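Local coordinates for water-soluble chlorophyll protein (Brassicaceae, PDB 5HPZ) that binds chlorophyll in a water-soluble tetramer built on a Kunitz-type beta-trefoil fold, and probably tunes the spectrum of the bound pigment, at residues Y62-A67 against S75-I80. Sequence-based numbering, arbitrary orientation.
Sequences YEPVIA and STTINI. Unlike the reference sequence in segment 62-67: Ala67 (reference Ile).
At the loop end of an antiparallel beta hairpin formed by strands 58-62 and 78-82, Tyr62 faces Ile78 as a non-hydrogen-bonded pair, their CA atoms 4.2 Å apart. One residue on, Glu63 N donates to Thr77 O at 3.2 Å; the N-H points almost straight at the oxygen (173°), although the nitrogen stands above the carbonyl plane. Thr77 OG1, set between its own backbone N and carbonyl carbon (chi1 61°), turns back to Glu63 O, but the modelled 2.4 Å between these two oxygens is too short to be taken at face value, and the length of the bond is doubtful. Both strands belong to the beta-trefoil of the Kunitz inhibitor family, and the connection between them leaves Glu63 through a cis peptide bond to Pro64. The Tyr62 ring leans along residues 76-78: CD1 lies 3.9 Å from Ile78 CG2 and CE1 3.8 Å from Thr76 CG2, both oblique to the ring, while its OH bonds to Tyr73 N. Ile66 CG2 sits 3.8 Å above one ring face, toward the rim. Beyond the pair, Asn79 OD1 meets the aliphatic part of Glu63, 3.5 Å from CB, and ND2 donates to Ser122 O and Arg117 O. An alanine at Asn79 would probably leave those two carbonyls without this donor and open a gap beside Glu63 CB.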
loop_
_atom_site.group_PDB
_atom_site.type_symbol
_atom_site.label_atom_id
_atom_site.label_comp_id
_atom_site.label_asym_id
_atom_site.label_seq_id
_atom_site.Cartn_x
_atom_site.Cartn_y
_atom_site.Cartn_z
ATOM N N TYR A 62 -7.818 10.599 -33.283
ATOM C CA TYR A 62 -9.085 10.251 -33.900
ATOM C C TYR A 62 -9.204 8.781 -34.064
ATOM O O TYR A 62 -8.236 8.100 -34.330
ATOM C CB TYR A 62 -9.251 10.901 -35.269
ATOM C CG TYR A 62 -9.454 12.400 -35.213
ATOM C CD1 TYR A 62 -10.653 12.954 -34.731
ATOM C CD2 TYR A 62 -8.444 13.278 -35.659
ATOM C CE1 TYR A 62 -10.830 14.336 -34.692
ATOM C CE2 TYR A 62 -8.606 14.654 -35.610
ATOM C CZ TYR A 62 -9.803 15.192 -35.133
ATOM O OH TYR A 62 -9.940 16.595 -35.107
ATOM N N GLU A 63 -10.424 8.304 -33.917
ATOM C CA GLU A 63 -10.741 6.931 -34.141
ATOM C C GLU A 63 -12.240 6.957 -34.333
ATOM O O GLU A 63 -12.959 7.483 -33.455
ATOM C CB GLU A 63 -10.361 6.061 -32.934
ATOM C CG GLU A 63 -10.989 4.663 -32.958
ATOM C CD GLU A 63 -10.516 3.830 -34.122
ATOM O OE1 GLU A 63 -9.302 3.937 -34.488
ATOM O OE2 GLU A 63 -11.367 3.080 -34.653
ATOM N N PRO A 64 -12.717 6.479 -35.487
ATOM C CA PRO A 64 -11.844 6.060 -36.605
ATOM C C PRO A 64 -11.141 7.259 -37.233
ATOM O O PRO A 64 -11.346 8.417 -36.787
ATOM C CB PRO A 64 -12.806 5.391 -37.611
ATOM C CG PRO A 64 -14.196 5.649 -37.105
ATOM C CD PRO A 64 -14.114 6.036 -35.641
ATOM N N VAL A 65 -10.225 6.972 -38.152
ATOM C CA VAL A 65 -10.031 7.781 -39.380
ATOM C C VAL A 65 -9.667 9.275 -39.240
ATOM O O VAL A 65 -8.753 9.637 -38.511
ATOM C CB VAL A 65 -11.261 7.535 -40.359
ATOM C CG1 VAL A 65 -12.536 8.327 -39.979
ATOM C CG2 VAL A 65 -10.896 7.722 -41.843
ATOM N N ILE A 66 -10.339 10.126 -40.002
ATOM C CA ILE A 66 -9.994 11.532 -40.152
ATOM C C ILE A 66 -8.557 11.725 -40.627
ATOM O O ILE A 66 -7.655 12.146 -39.874
ATOM C CB ILE A 66 -10.397 12.352 -38.918
ATOM C CG1 ILE A 66 -11.905 12.123 -38.711
ATOM C CG2 ILE A 66 -10.041 13.825 -39.128
ATOM C CD1 ILE A 66 -12.576 12.957 -37.664
ATOM N N ALA A 67 -8.386 11.384 -41.910
ATOM C CA ALA A 67 -7.163 11.646 -42.666
ATOM C C ALA A 67 -7.370 13.007 -43.293
ATOM O O ALA A 67 -7.780 13.121 -44.448
ATOM C CB ALA A 67 -6.922 10.568 -43.727
ATOM N N SER A 75 -17.317 16.930 -31.023
ATOM C CA SER A 75 -18.376 16.094 -31.535
ATOM C C SER A 75 -17.818 15.029 -32.473
ATOM O O SER A 75 -18.511 14.521 -33.364
ATOM C CB SER A 75 -19.454 16.945 -32.256
ATOM O OG SER A 75 -19.972 18.040 -31.474
ATOM N N THR A 76 -16.568 14.657 -32.271
ATOM C CA THR A 76 -15.938 13.713 -33.181
ATOM C C THR A 76 -15.191 12.690 -32.299
ATOM O O THR A 76 -14.464 13.106 -31.357
ATOM C CB THR A 76 -14.970 14.438 -34.171
ATOM O OG1 THR A 76 -15.568 15.648 -34.715
ATOM C CG2 THR A 76 -14.533 13.487 -35.312
ATOM N N THR A 77 -15.369 11.386 -32.585
ATOM C CA THR A 77 -14.837 10.334 -31.692
ATOM C C THR A 77 -13.315 10.249 -31.726
ATOM O O THR A 77 -12.683 10.288 -32.782
ATOM C CB THR A 77 -15.417 8.941 -31.936
ATOM O OG1 THR A 77 -15.114 8.500 -33.268
ATOM C CG2 THR A 77 -16.900 8.965 -31.688
ATOM N N ILE A 78 -12.746 10.213 -30.531
ATOM C CA ILE A 78 -11.349 10.106 -30.337
ATOM C C ILE A 78 -11.149 9.025 -29.270
ATOM O O ILE A 78 -12.097 8.647 -28.560
ATOM C CB ILE A 78 -10.748 11.440 -29.836
ATOM C CG1 ILE A 78 -11.425 11.884 -28.520
ATOM C CG2 ILE A 78 -10.923 12.542 -30.868
ATOM C CD1 ILE A 78 -10.756 13.066 -27.853
ATOM N N ASN A 79 -9.907 8.562 -29.186
ATOM C CA ASN A 79 -9.370 7.879 -27.999
ATOM C C ASN A 79 -8.636 8.913 -27.182
ATOM O O ASN A 79 -8.111 9.914 -27.719
ATOM C CB ASN A 79 -8.405 6.731 -28.358
ATOM C CG ASN A 79 -9.048 5.641 -29.222
ATOM O OD1 ASN A 79 -8.417 5.157 -30.150
ATOM N ND2 ASN A 79 -10.287 5.247 -28.917
ATOM N N ILE A 80 -8.624 8.683 -25.867
ATOM C CA ILE A 80 -7.862 9.524 -24.936
ATOM C C ILE A 80 -6.845 8.622 -24.253
ATOM O O ILE A 80 -7.187 7.575 -23.717
ATOM C CB ILE A 80 -8.779 10.155 -23.884
ATOM C CG1 ILE A 80 -9.880 10.971 -24.567
ATOM C CG2 ILE A 80 -7.987 10.987 -22.904
ATOM C CD1 ILE A 80 -10.961 11.450 -23.606
#